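Local coordinates for protein uracil-DNA glycosylase (Sulfolobus tokodaii str. 7, PDB 4ZBY) that belongs to the uracil-DNA glycosylase superfamily and holds an iron-sulfur cluster together with a bound uracil in separate pockets, at residues 5-10 against 103-108; 17-22 against 87-92; 161-166 against 175-180. All coordinates share one frame; numbering follows the deposited sequence. Where two conformers were deposited one is given.

Contact 1: 5-10 against 103-108; sequences EKIKEE and SPYLDR
The guanidinium of Arg108 has Ile7 over one face and the carboxylate of Glu10 at its edge, close to its plane. The covering atom is Ile7 CG1, 3.5 Å from Arg108 NH2, while the methylene CD of Lys6 comes to the guanidinium edge. The ring of Tyr105 also receives Glu10 at its edge: Glu10 OE1 lies in the ring plane, 3.5 Å from Tyr105 CE1.

Arg108 grips Glu10 end-on with two nitrogens, one to each oxygen. Arg108 NH1 donates to Glu10 OE1 at 3.0 Å and Arg108 NH2 to Glu10 OE2 at 3.1 Å, both nearly straight with N-H...O angles of 167°. The two groups are nevertheless not coplanar: their planes stand 50° apart, and both nitrogens approach from above the carboxylate plane although the oxygens stay near the guanidinium plane. The Arg108 chain bends at chi3, which places NE, whereas the Glu10 chain is extended beyond CG. Water 1 bridges the pair to the tyrosine, donating to Glu10 OE1 at 2.7 Å and bonding to Tyr105 OH.

Ile7 packs against both residues of the other helix, sliding past each in the opposite direction: Ile7 CD1 lies 3.6 Å from Arg108 CB, and Ile7 CG2 meets Tyr105 CD1 obliquely at 4.1 Å. The axes of the helical segments 5-10 and 103-108 run nearly antiparallel (165°) and approach to 10.5 Å. Asp2 takes Arg108 NE in a further salt bridge, and Tyr105 reaches the iron/sulfur cluster pocket.

With Asp2 and Glu10 both paired to one guanidinium, its positive charge is probably stabilised, and Glu10, gripped by two bonds and a water, is likely to remain ionised.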
loop_
_atom_site.group_PDB
_atom_site.type_symbol
_atom_site.label_atom_id
_atom_site.label_comp_id
_atom_site.label_asym_id
_atom_site.label_seq_id
_atom_site.Cartn_x
_atom_site.Cartn_y
_atom_site.Cartn_z
ATOM N N GLU A 5 0.393 -10.555 13.541
ATOM C CA GLU A 5 1.163 -11.782 13.608
ATOM C C GLU A 5 0.430 -12.949 12.970
ATOM O O GLU A 5 1.039 -13.739 12.251
ATOM C CB GLU A 5 1.504 -12.112 15.071
ATOM C CG GLU A 5 2.463 -11.108 15.717
ATOM C CD GLU A 5 1.768 -10.038 16.582
ATOM O OE1 GLU A 5 0.729 -9.482 16.156
ATOM O OE2 GLU A 5 2.273 -9.749 17.701
ATOM N N LYS A 6 -0.866 -13.057 13.241
ATOM C CA LYS A 6 -1.680 -14.150 12.718
ATOM C C LYS A 6 -1.801 -14.017 11.208
ATOM O O LYS A 6 -1.660 -14.988 10.461
ATOM C CB LYS A 6 -3.063 -14.142 13.374
ATOM C CG LYS A 6 -4.029 -15.232 12.944
ATOM C CD LYS A 6 -5.352 -15.040 13.694
ATOM C CE LYS A 6 -6.334 -16.181 13.506
ATOM N NZ LYS A 6 -7.465 -16.069 14.484
ATOM N N ILE A 7 -2.063 -12.798 10.771
ATOM C CA ILE A 7 -2.168 -12.519 9.342
ATOM C C ILE A 7 -0.862 -12.872 8.627
ATOM O O ILE A 7 -0.869 -13.511 7.552
ATOM C CB ILE A 7 -2.534 -11.049 9.124
ATOM C CG1 ILE A 7 -3.906 -10.760 9.730
ATOM C CG2 ILE A 7 -2.460 -10.708 7.610
ATOM C CD1 ILE A 7 -4.181 -9.273 9.895
ATOM N N LYS A 8 0.263 -12.467 9.205
ATOM C CA LYS A 8 1.562 -12.787 8.620
ATOM C C LYS A 8 1.764 -14.301 8.442
ATOM O O LYS A 8 2.195 -14.770 7.375
ATOM C CB LYS A 8 2.695 -12.195 9.473
ATOM C CG LYS A 8 4.076 -12.634 9.033
ATOM C CD LYS A 8 5.114 -11.573 9.339
ATOM C CE LYS A 8 6.520 -12.165 9.389
ATOM N NZ LYS A 8 7.547 -11.074 9.485
ATOM N N GLU A 9 1.438 -15.074 9.477
ATOM C CA GLU A 9 1.558 -16.522 9.409
ATOM C C GLU A 9 0.701 -17.130 8.323
ATOM O O GLU A 9 1.136 -18.036 7.612
ATOM C CB GLU A 9 1.180 -17.136 10.744
ATOM C CG GLU A 9 2.214 -16.838 11.793
ATOM C CD GLU A 9 3.614 -17.139 11.286
ATOM O OE1 GLU A 9 3.915 -18.339 11.058
ATOM O OE2 GLU A 9 4.397 -16.178 11.087
ATOM N N GLU A 10 -0.526 -16.634 8.210
ATOM C CA GLU A 10 -1.469 -17.145 7.223
ATOM C C GLU A 10 -0.988 -16.847 5.825
ATOM O O GLU A 10 -1.057 -17.718 4.968
ATOM C CB GLU A 10 -2.854 -16.539 7.426
ATOM C CG GLU A 10 -3.524 -16.989 8.720
ATOM C CD GLU A 10 -4.929 -16.454 8.848
ATOM O OE1 GLU A 10 -5.529 -16.131 7.799
ATOM O OE2 GLU A 10 -5.437 -16.357 10.001
ATOM N N SER A 103 -7.451 -9.772 -0.809
ATOM C CA SER A 103 -7.738 -8.513 -0.133
ATOM C C SER A 103 -8.296 -8.632 1.304
ATOM O O SER A 103 -8.098 -7.709 2.090
ATOM C CB SER A 103 -8.674 -7.653 -0.991
ATOM O OG SER A 103 -9.912 -8.279 -1.227
ATOM N N PRO A 104 -8.940 -9.762 1.679
ATOM C CA PRO A 104 -9.355 -9.806 3.089
ATOM C C PRO A 104 -8.193 -9.690 4.076
ATOM O O PRO A 104 -8.412 -9.235 5.207
ATOM C CB PRO A 104 -10.035 -11.168 3.210
ATOM C CG PRO A 104 -10.625 -11.394 1.850
ATOM C CD PRO A 104 -9.568 -10.851 0.904
ATOM N N TYR A 105 -6.981 -10.060 3.658
ATOM C CA TYR A 105 -5.807 -9.860 4.509
ATOM C C TYR A 105 -5.561 -8.382 4.730
ATOM O O TYR A 105 -5.307 -7.961 5.850
ATOM C CB TYR A 105 -4.551 -10.484 3.889
ATOM C CG TYR A 105 -4.529 -12.009 3.855
ATOM C CD1 TYR A 105 -4.842 -12.741 4.996
ATOM C CD2 TYR A 105 -4.170 -12.700 2.691
ATOM C CE1 TYR A 105 -4.780 -14.121 5.009
ATOM C CE2 TYR A 105 -4.108 -14.088 2.685
ATOM C CZ TYR A 105 -4.420 -14.790 3.865
ATOM O OH TYR A 105 -4.385 -16.166 3.901
ATOM N N LEU A 106 -5.624 -7.596 3.657
ATOM C CA LEU A 106 -5.462 -6.142 3.800
ATOM C C LEU A 106 -6.565 -5.516 4.693
ATOM O O LEU A 106 -6.274 -4.682 5.546
ATOM C CB LEU A 106 -5.467 -5.488 2.421
ATOM C CG LEU A 106 -5.378 -3.959 2.404
ATOM C CD1 LEU A 106 -4.082 -3.523 3.028
ATOM C CD2 LEU A 106 -5.487 -3.439 0.973
ATOM N N ASP A 107 -7.810 -5.919 4.466
ATOM C CA ASP A 107 -8.941 -5.503 5.302
ATOM C C ASP A 107 -8.606 -5.749 6.769
ATOM O O ASP A 107 -8.831 -4.894 7.627
ATOM C CB ASP A 107 -10.218 -6.271 4.968
ATOM C CG ASP A 107 -10.744 -5.990 3.584
ATOM O OD1 ASP A 107 -10.343 -4.990 2.962
ATOM O OD2 ASP A 107 -11.587 -6.777 3.130
ATOM N N ARG A 108 -8.075 -6.935 7.049
ATOM C CA ARG A 108 -7.766 -7.311 8.426
ATOM C C ARG A 108 -6.625 -6.480 8.979
ATOM O O ARG A 108 -6.621 -6.129 10.171
ATOM C CB ARG A 108 -7.433 -8.800 8.507
ATOM C CG ARG A 108 -8.660 -9.674 8.282
ATOM C CD ARG A 108 -8.301 -11.143 8.071
ATOM N NE ARG A 108 -7.516 -11.708 9.168
ATOM C CZ ARG A 108 -6.962 -12.914 9.119
ATOM N NH1 ARG A 108 -7.115 -13.652 8.026
ATOM N NH2 ARG A 108 -6.257 -13.377 10.145
HETATM O O HOH W 1 -6.048 -17.661 5.690
#

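Contact 2: 17-22 against 87-92; sequences CKLWQF and RPPNNR. With SF4 (iron/sulfur cluster), chain B.
Leu19 leads from the iron/sulfur cluster to the proline-rich loop 87-92. Leu19 CB lies 4.1 Å from cluster sulfur S2. CG stands anti to the carbonyl carbon (chi1 -64°), and the branches then part: Leu19 CD1 rests between cluster S2, at 3.9 Å, and Pro88 CG, whereas Leu19 CD2 meets Pro89 CD and Arg92 NH2, both at 3.8 Å. Pro89 is thereby shared, since Pro89 CB sits over the centre of one Phe22 ring face in a CH-pi contact, 4.1 Å from the centroid and 8° off the normal. Gln21 CG occupies the opposite face.

No direct hydrogen bond crosses this contact. Water 2 links the backbones instead, donating to Leu19 O and Arg87 O, each at 2.7 Å. Cys17 SG binds iron FE1 at 2.3 Å and also accepts a hydrogen bond from Leu19 N, with an N-H...S angle of 163°.

Lys18 NZ and Arg92 NH2 are like charges 4.1 Å apart, yet both form salt bridges with Glu98, whose carboxylate probably offsets their repulsion. The N-H...S bond would be expected to draw charge from the thiolate, which is consistent with tuning of the cluster's electronic state.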
loop_
_atom_site.group_PDB
_atom_site.type_symbol
_atom_site.label_atom_id
_atom_site.label_comp_id
_atom_site.label_asym_id
_atom_site.label_seq_id
_atom_site.Cartn_x
_atom_site.Cartn_y
_atom_site.Cartn_z
ATOM N N CYS A 17 -5.183 -18.423 -3.556
ATOM C CA CYS A 17 -5.355 -18.192 -4.989
ATOM C C CYS A 17 -4.205 -18.816 -5.762
ATOM O O CYS A 17 -3.270 -19.339 -5.169
ATOM C CB CYS A 17 -5.479 -16.703 -5.315
ATOM S SG CYS A 17 -3.933 -15.804 -5.376
ATOM N N LYS A 18 -4.283 -18.803 -7.092
ATOM C CA LYS A 18 -3.299 -19.542 -7.868
ATOM C C LYS A 18 -1.893 -18.943 -7.838
ATOM O O LYS A 18 -0.940 -19.561 -8.316
ATOM C CB LYS A 18 -3.779 -19.672 -9.325
ATOM C CG LYS A 18 -3.941 -18.353 -10.041
ATOM C CD LYS A 18 -4.507 -18.546 -11.452
ATOM C CE LYS A 18 -4.715 -17.212 -12.145
ATOM N NZ LYS A 18 -5.660 -16.300 -11.415
ATOM N N LEU A 19 -1.736 -17.762 -7.257
ATOM C CA LEU A 19 -0.421 -17.137 -7.241
ATOM C C LEU A 19 0.591 -17.873 -6.368
ATOM O O LEU A 19 1.803 -17.681 -6.544
ATOM C CB LEU A 19 -0.510 -15.684 -6.765
ATOM C CG LEU A 19 -1.311 -14.761 -7.688
ATOM C CD1 LEU A 19 -1.276 -13.292 -7.271
ATOM C CD2 LEU A 19 -0.819 -14.971 -9.133
ATOM N N TRP A 20 0.114 -18.700 -5.434
ATOM C CA TRP A 20 1.043 -19.341 -4.507
ATOM C C TRP A 20 2.036 -20.219 -5.252
ATOM O O TRP A 20 3.178 -20.342 -4.831
ATOM C CB TRP A 20 0.293 -20.163 -3.440
ATOM C CG TRP A 20 -0.149 -21.529 -3.928
ATOM C CD1 TRP A 20 -1.341 -21.847 -4.506
ATOM C CD2 TRP A 20 0.607 -22.744 -3.873
ATOM N NE1 TRP A 20 -1.378 -23.185 -4.812
ATOM C CE2 TRP A 20 -0.193 -23.759 -4.432
ATOM C CE3 TRP A 20 1.881 -23.072 -3.400
ATOM C CZ2 TRP A 20 0.241 -25.074 -4.532
ATOM C CZ3 TRP A 20 2.310 -24.372 -3.506
ATOM C CH2 TRP A 20 1.491 -25.361 -4.062
ATOM N N GLN A 21 1.612 -20.821 -6.365
ATOM C CA GLN A 21 2.435 -21.787 -7.051
ATOM C C GLN A 21 3.720 -21.220 -7.642
ATOM O O GLN A 21 4.662 -21.966 -7.892
ATOM C CB GLN A 21 1.620 -22.471 -8.162
ATOM C CG GLN A 21 1.283 -21.554 -9.317
ATOM C CD GLN A 21 0.305 -22.183 -10.301
ATOM O OE1 GLN A 21 0.683 -23.016 -11.137
ATOM N NE2 GLN A 21 -0.959 -21.780 -10.215
ATOM N N PHE A 22 3.760 -19.909 -7.845
ATOM C CA PHE A 22 4.885 -19.271 -8.518
ATOM C C PHE A 22 5.924 -18.704 -7.553
ATOM O O PHE A 22 7.068 -18.409 -7.940
ATOM C CB PHE A 22 4.386 -18.127 -9.407
ATOM C CG PHE A 22 3.312 -18.531 -10.373
ATOM C CD1 PHE A 22 3.565 -19.481 -11.357
ATOM C CD2 PHE A 22 2.057 -17.941 -10.308
ATOM C CE1 PHE A 22 2.564 -19.860 -12.257
ATOM C CE2 PHE A 22 1.060 -18.297 -11.192
ATOM C CZ PHE A 22 1.312 -19.256 -12.173
ATOM N N ARG A 87 3.683 -12.403 -5.848
ATOM C CA ARG A 87 4.083 -11.901 -7.178
ATOM C C ARG A 87 3.340 -12.584 -8.316
ATOM O O ARG A 87 3.461 -13.781 -8.507
ATOM C CB ARG A 87 5.587 -12.109 -7.378
ATOM C CG ARG A 87 6.146 -11.522 -8.668
ATOM C CD ARG A 87 7.482 -12.159 -9.010
ATOM N NE ARG A 87 8.138 -11.455 -10.106
ATOM C CZ ARG A 87 9.252 -11.869 -10.702
ATOM N NH1 ARG A 87 9.775 -11.158 -11.688
ATOM N NH2 ARG A 87 9.845 -12.990 -10.312
ATOM N N PRO A 88 2.593 -11.811 -9.105
ATOM C CA PRO A 88 1.973 -12.443 -10.268
ATOM C C PRO A 88 3.042 -12.812 -11.275
ATOM O O PRO A 88 4.064 -12.136 -11.344
ATOM C CB PRO A 88 1.033 -11.359 -10.807
ATOM C CG PRO A 88 0.762 -10.472 -9.611
ATOM C CD PRO A 88 2.064 -10.460 -8.842
ATOM N N PRO A 89 2.822 -13.894 -12.023
ATOM C CA PRO A 89 3.767 -14.346 -13.043
ATOM C C PRO A 89 3.935 -13.345 -14.167
ATOM O O PRO A 89 3.017 -12.569 -14.449
ATOM C CB PRO A 89 3.113 -15.629 -13.574
ATOM C CG PRO A 89 1.642 -15.386 -13.355
ATOM C CD PRO A 89 1.605 -14.729 -12.003
ATOM N N ASN A 90 5.100 -13.364 -14.804
ATOM C CA ASN A 90 5.231 -12.776 -16.146
ATOM C C ASN A 90 5.104 -11.252 -16.162
ATOM O O ASN A 90 4.794 -10.689 -17.213
ATOM C CB ASN A 90 4.164 -13.353 -17.113
ATOM C CG ASN A 90 4.201 -14.864 -17.230
ATOM O OD1 ASN A 90 5.272 -15.474 -17.222
ATOM N ND2 ASN A 90 3.016 -15.481 -17.411
ATOM N N ASN A 91 5.342 -10.600 -15.020
ATOM C CA ASN A 91 5.262 -9.133 -14.868
ATOM C C ASN A 91 3.812 -8.600 -14.952
ATOM O O ASN A 91 3.594 -7.389 -15.008
ATOM C CB ASN A 91 6.169 -8.434 -15.912
ATOM C CG ASN A 91 6.452 -6.963 -15.582
ATOM O OD1 ASN A 91 6.582 -6.590 -14.420
ATOM N ND2 ASN A 91 6.549 -6.126 -16.616
ATOM N N ARG A 92 2.817 -9.490 -14.924
ATOM C CA ARG A 92 1.418 -9.047 -15.065
ATOM C C ARG A 92 0.828 -8.470 -13.779
ATOM O O ARG A 92 1.375 -8.616 -12.662
ATOM C CB ARG A 92 0.513 -10.180 -15.585
ATOM C CG ARG A 92 0.111 -11.249 -14.540
ATOM C CD ARG A 92 -1.153 -11.956 -15.049
ATOM N NE ARG A 92 -1.408 -13.246 -14.396
ATOM C CZ ARG A 92 -1.906 -13.370 -13.167
ATOM N NH1 ARG A 92 -2.168 -12.294 -12.422
ATOM N NH2 ARG A 92 -2.109 -14.585 -12.672
HETATM FE FE1 SF4 B . -3.110 -15.487 -3.253
HETATM FE FE2 SF4 B . -2.791 -16.109 -0.679
HETATM FE FE3 SF4 B . -0.710 -15.124 -2.081
HETATM FE FE4 SF4 B . -2.759 -13.546 -1.435
HETATM S S1 SF4 B . -1.287 -14.508 0.005
HETATM S S2 SF4 B . -1.746 -13.651 -3.437
HETATM S S3 SF4 B . -4.518 -14.996 -1.574
HETATM S S4 SF4 B . -1.813 -17.120 -2.452
HETATM O O HOH W 2 3.748 -15.885 -6.784
#

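Contact 3: 161-166 against 175-180; sequences PTYHPA and RKILEE. With URA (uracil), chain C.
Leu178, Tyr163 and Ile177 carry most of the interface between segment 161-166 and helix 172-190. Leu178 is the central one. Its CG is anti to the backbone N (chi1 -177°), and the two methyls beyond it separate across the opposing chain. Leu178 CD1 meets polar atoms, 3.5 Å from Thr162 OG1 and 3.6 Å from Tyr163 O; Leu178 CD2 lies 3.9 Å from Pro165 CA. The side chains of Leu178 and Thr162 cross at about a right angle.

The two oxygens beside Leu178 CD1 are bonded to each other, Thr162 OG1 donating to Tyr163 O at 2.8 Å, the donor tilted 30° from the carbonyl plane. The methyl therefore packs on a polar pair that is already linked, by a local side-chain-to-backbone bond at the strand end. Tyr163 CE2 meets Ile177 CG2 obliquely at 4.3 Å. Their CB atoms both point toward the opposing segment, and the loop residue Arg144 touches both side chains. Met66 also packs on Leu178, so Leu178 of helix 172-190 lies between helix 58-71 and the end of strand 155-162.

His164 turns the other way, its CB pointing away from the helix. His164 NE2 donates to uracil O2 at 2.8 Å with an N-H...O angle of 161°, while His164 ND1 accepts from Ala166 N at 3.0 Å, near the ring plane. Bonds at both nitrogens fix the rotation of the imidazole. The uracil is also hydrogen-bonded to Asn82 OD1 and to the backbone N of Glu42 and Phe55.

A loop leaving the C-terminal end of strand 155-162, next to the outermost strand 148-152, packed on a following helix and presenting a histidine to the bound uracil, is consistent with the uracil pocket of the uracil-DNA glycosylase superfamily.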
loop_
_atom_site.group_PDB
_atom_site.type_symbol
_atom_site.label_atom_id
_atom_site.label_comp_id
_atom_site.label_asym_id
_atom_site.label_seq_id
_atom_site.Cartn_x
_atom_site.Cartn_y
_atom_site.Cartn_z
ATOM N N PRO A 161 -4.482 9.023 -2.547
ATOM C CA PRO A 161 -3.931 8.260 -3.658
ATOM C C PRO A 161 -2.766 8.979 -4.324
ATOM O O PRO A 161 -2.826 10.186 -4.467
ATOM C CB PRO A 161 -5.115 8.154 -4.642
ATOM C CG PRO A 161 -6.326 8.573 -3.852
ATOM C CD PRO A 161 -5.822 9.559 -2.842
ATOM N N THR A 162 -1.739 8.245 -4.726
ATOM C CA THR A 162 -0.654 8.793 -5.536
ATOM C C THR A 162 -0.326 7.867 -6.708
ATOM O O THR A 162 -0.853 6.759 -6.808
ATOM C CB THR A 162 0.626 8.985 -4.717
ATOM O OG1 THR A 162 1.270 7.714 -4.531
ATOM C CG2 THR A 162 0.320 9.592 -3.339
ATOM N N TYR A 163 0.554 8.319 -7.596
ATOM C CA TYR A 163 1.066 7.435 -8.630
ATOM C C TYR A 163 1.933 6.401 -7.949
ATOM O O TYR A 163 2.394 6.604 -6.834
ATOM C CB TYR A 163 1.858 8.207 -9.683
ATOM C CG TYR A 163 1.015 9.069 -10.594
ATOM C CD1 TYR A 163 -0.195 8.603 -11.110
ATOM C CD2 TYR A 163 1.434 10.340 -10.955
ATOM C CE1 TYR A 163 -0.966 9.389 -11.948
ATOM C CE2 TYR A 163 0.670 11.132 -11.804
ATOM C CZ TYR A 163 -0.529 10.654 -12.291
ATOM O OH TYR A 163 -1.296 11.439 -13.125
ATOM N N HIS A 164 2.130 5.269 -8.598
ATOM C CA HIS A 164 2.983 4.255 -8.042
ATOM C C HIS A 164 4.430 4.689 -8.208
ATOM O O HIS A 164 4.782 5.285 -9.218
ATOM C CB HIS A 164 2.720 2.938 -8.760
ATOM C CG HIS A 164 3.369 1.768 -8.118
ATOM N ND1 HIS A 164 4.715 1.499 -8.252
ATOM C CD2 HIS A 164 2.854 0.777 -7.353
ATOM C CE1 HIS A 164 5.004 0.392 -7.591
ATOM N NE2 HIS A 164 3.891 -0.065 -7.038
ATOM N N PRO A 165 5.290 4.366 -7.241
ATOM C CA PRO A 165 6.692 4.805 -7.324
ATOM C C PRO A 165 7.413 4.321 -8.578
ATOM O O PRO A 165 8.283 5.013 -9.077
ATOM C CB PRO A 165 7.327 4.181 -6.082
ATOM C CG PRO A 165 6.217 4.007 -5.150
ATOM C CD PRO A 165 4.981 3.757 -5.935
ATOM N N ALA A 166 7.075 3.124 -9.045
ATOM C CA ALA A 166 7.664 2.590 -10.262
ATOM C C ALA A 166 7.458 3.543 -11.445
ATOM O O ALA A 166 8.316 3.632 -12.328
ATOM C CB ALA A 166 7.083 1.233 -10.555
ATOM N N ARG A 175 7.875 12.099 -11.223
ATOM C CA ARG A 175 8.530 12.051 -9.931
ATOM C C ARG A 175 8.272 13.323 -9.136
ATOM O O ARG A 175 7.993 13.265 -7.941
ATOM C CB ARG A 175 10.027 11.843 -10.079
ATOM C CG ARG A 175 10.633 11.366 -8.773
ATOM C CD ARG A 175 12.131 11.333 -8.829
ATOM N NE ARG A 175 12.713 11.603 -7.516
ATOM C CZ ARG A 175 13.821 11.026 -7.067
ATOM N NH1 ARG A 175 14.295 11.332 -5.868
ATOM N NH2 ARG A 175 14.449 10.134 -7.821
ATOM N N LYS A 176 8.382 14.475 -9.793
ATOM C CA LYS A 176 8.153 15.725 -9.091
ATOM C C LYS A 176 6.735 15.767 -8.544
ATOM O O LYS A 176 6.500 16.295 -7.448
ATOM C CB LYS A 176 8.423 16.918 -10.015
ATOM C CG LYS A 176 9.877 17.300 -10.064
ATOM C CD LYS A 176 10.258 17.994 -8.773
ATOM C CE LYS A 176 11.750 18.228 -8.657
ATOM N NZ LYS A 176 12.066 18.968 -7.400
ATOM N N ILE A 177 5.789 15.208 -9.297
ATOM C CA ILE A 177 4.398 15.185 -8.859
ATOM C C ILE A 177 4.223 14.300 -7.621
ATOM O O ILE A 177 3.506 14.646 -6.677
ATOM C CB ILE A 177 3.467 14.694 -9.971
ATOM C CG1 ILE A 177 3.511 15.700 -11.120
ATOM C CG2 ILE A 177 2.038 14.517 -9.444
ATOM C CD1 ILE A 177 2.489 15.462 -12.222
ATOM N N LEU A 178 4.890 13.154 -7.645
ATOM C CA LEU A 178 4.857 12.231 -6.520
ATOM C C LEU A 178 5.492 12.867 -5.273
ATOM O O LEU A 178 4.963 12.741 -4.175
ATOM C CB LEU A 178 5.561 10.924 -6.909
ATOM C CG LEU A 178 5.568 9.790 -5.881
ATOM C CD1 LEU A 178 4.188 9.401 -5.482
ATOM C CD2 LEU A 178 6.282 8.570 -6.506
ATOM N N GLU A 179 6.586 13.599 -5.454
ATOM C CA GLU A 179 7.226 14.283 -4.348
ATOM C C GLU A 179 6.308 15.324 -3.740
ATOM O O GLU A 179 6.232 15.455 -2.522
ATOM C CB GLU A 179 8.552 14.905 -4.793
ATOM C CG GLU A 179 9.559 13.832 -5.219
ATOM C CD GLU A 179 10.836 14.384 -5.828
ATOM O OE1 GLU A 179 10.856 15.571 -6.223
ATOM O OE2 GLU A 179 11.819 13.613 -5.918
ATOM N N GLU A 180 5.602 16.052 -4.595
ATOM C CA GLU A 180 4.663 17.062 -4.134
ATOM C C GLU A 180 3.509 16.400 -3.397
ATOM O O GLU A 180 3.025 16.925 -2.401
ATOM C CB GLU A 180 4.150 17.892 -5.314
ATOM C CG GLU A 180 5.216 18.788 -5.920
ATOM C CD GLU A 180 5.812 19.747 -4.904
ATOM O OE1 GLU A 180 5.051 20.559 -4.340
ATOM O OE2 GLU A 180 7.036 19.676 -4.658
HETATM N N1 URA C . 5.376 -2.805 -6.417
HETATM C C2 URA C . 4.356 -2.835 -5.530
HETATM O O2 URA C . 3.210 -2.549 -5.825
HETATM N N3 URA C . 4.627 -3.382 -4.339
HETATM C C4 URA C . 5.810 -3.897 -3.944
HETATM O O4 URA C . 5.935 -4.298 -2.799
HETATM C C5 URA C . 6.853 -3.839 -4.890
HETATM C C6 URA C . 6.625 -3.287 -6.105
#

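Contact 3 is the buried one, joining the end of strand 155-162 to helix 172-190; contacts 1 and 2 are only partly buried. No segment is shared, but contacts 1 and 2 both border the iron/sulfur cluster: Tyr105 touches it, Cys17 binds it, and Glu98 on helix 96-113, which carries 103-108, pairs with charges of contact 2. Contact 2 is nested along the chain within the loop closed by contact 1. Their centres lie 18 Å apart, whereas contacts 1 and 3 fall on opposite sides of the chain's centre. Chemistry follows place: a salt bridge between helices in contact 1, proline packing and a water in contact 2, mainly apolar packing of Leu178 and Ile177 in contact 3.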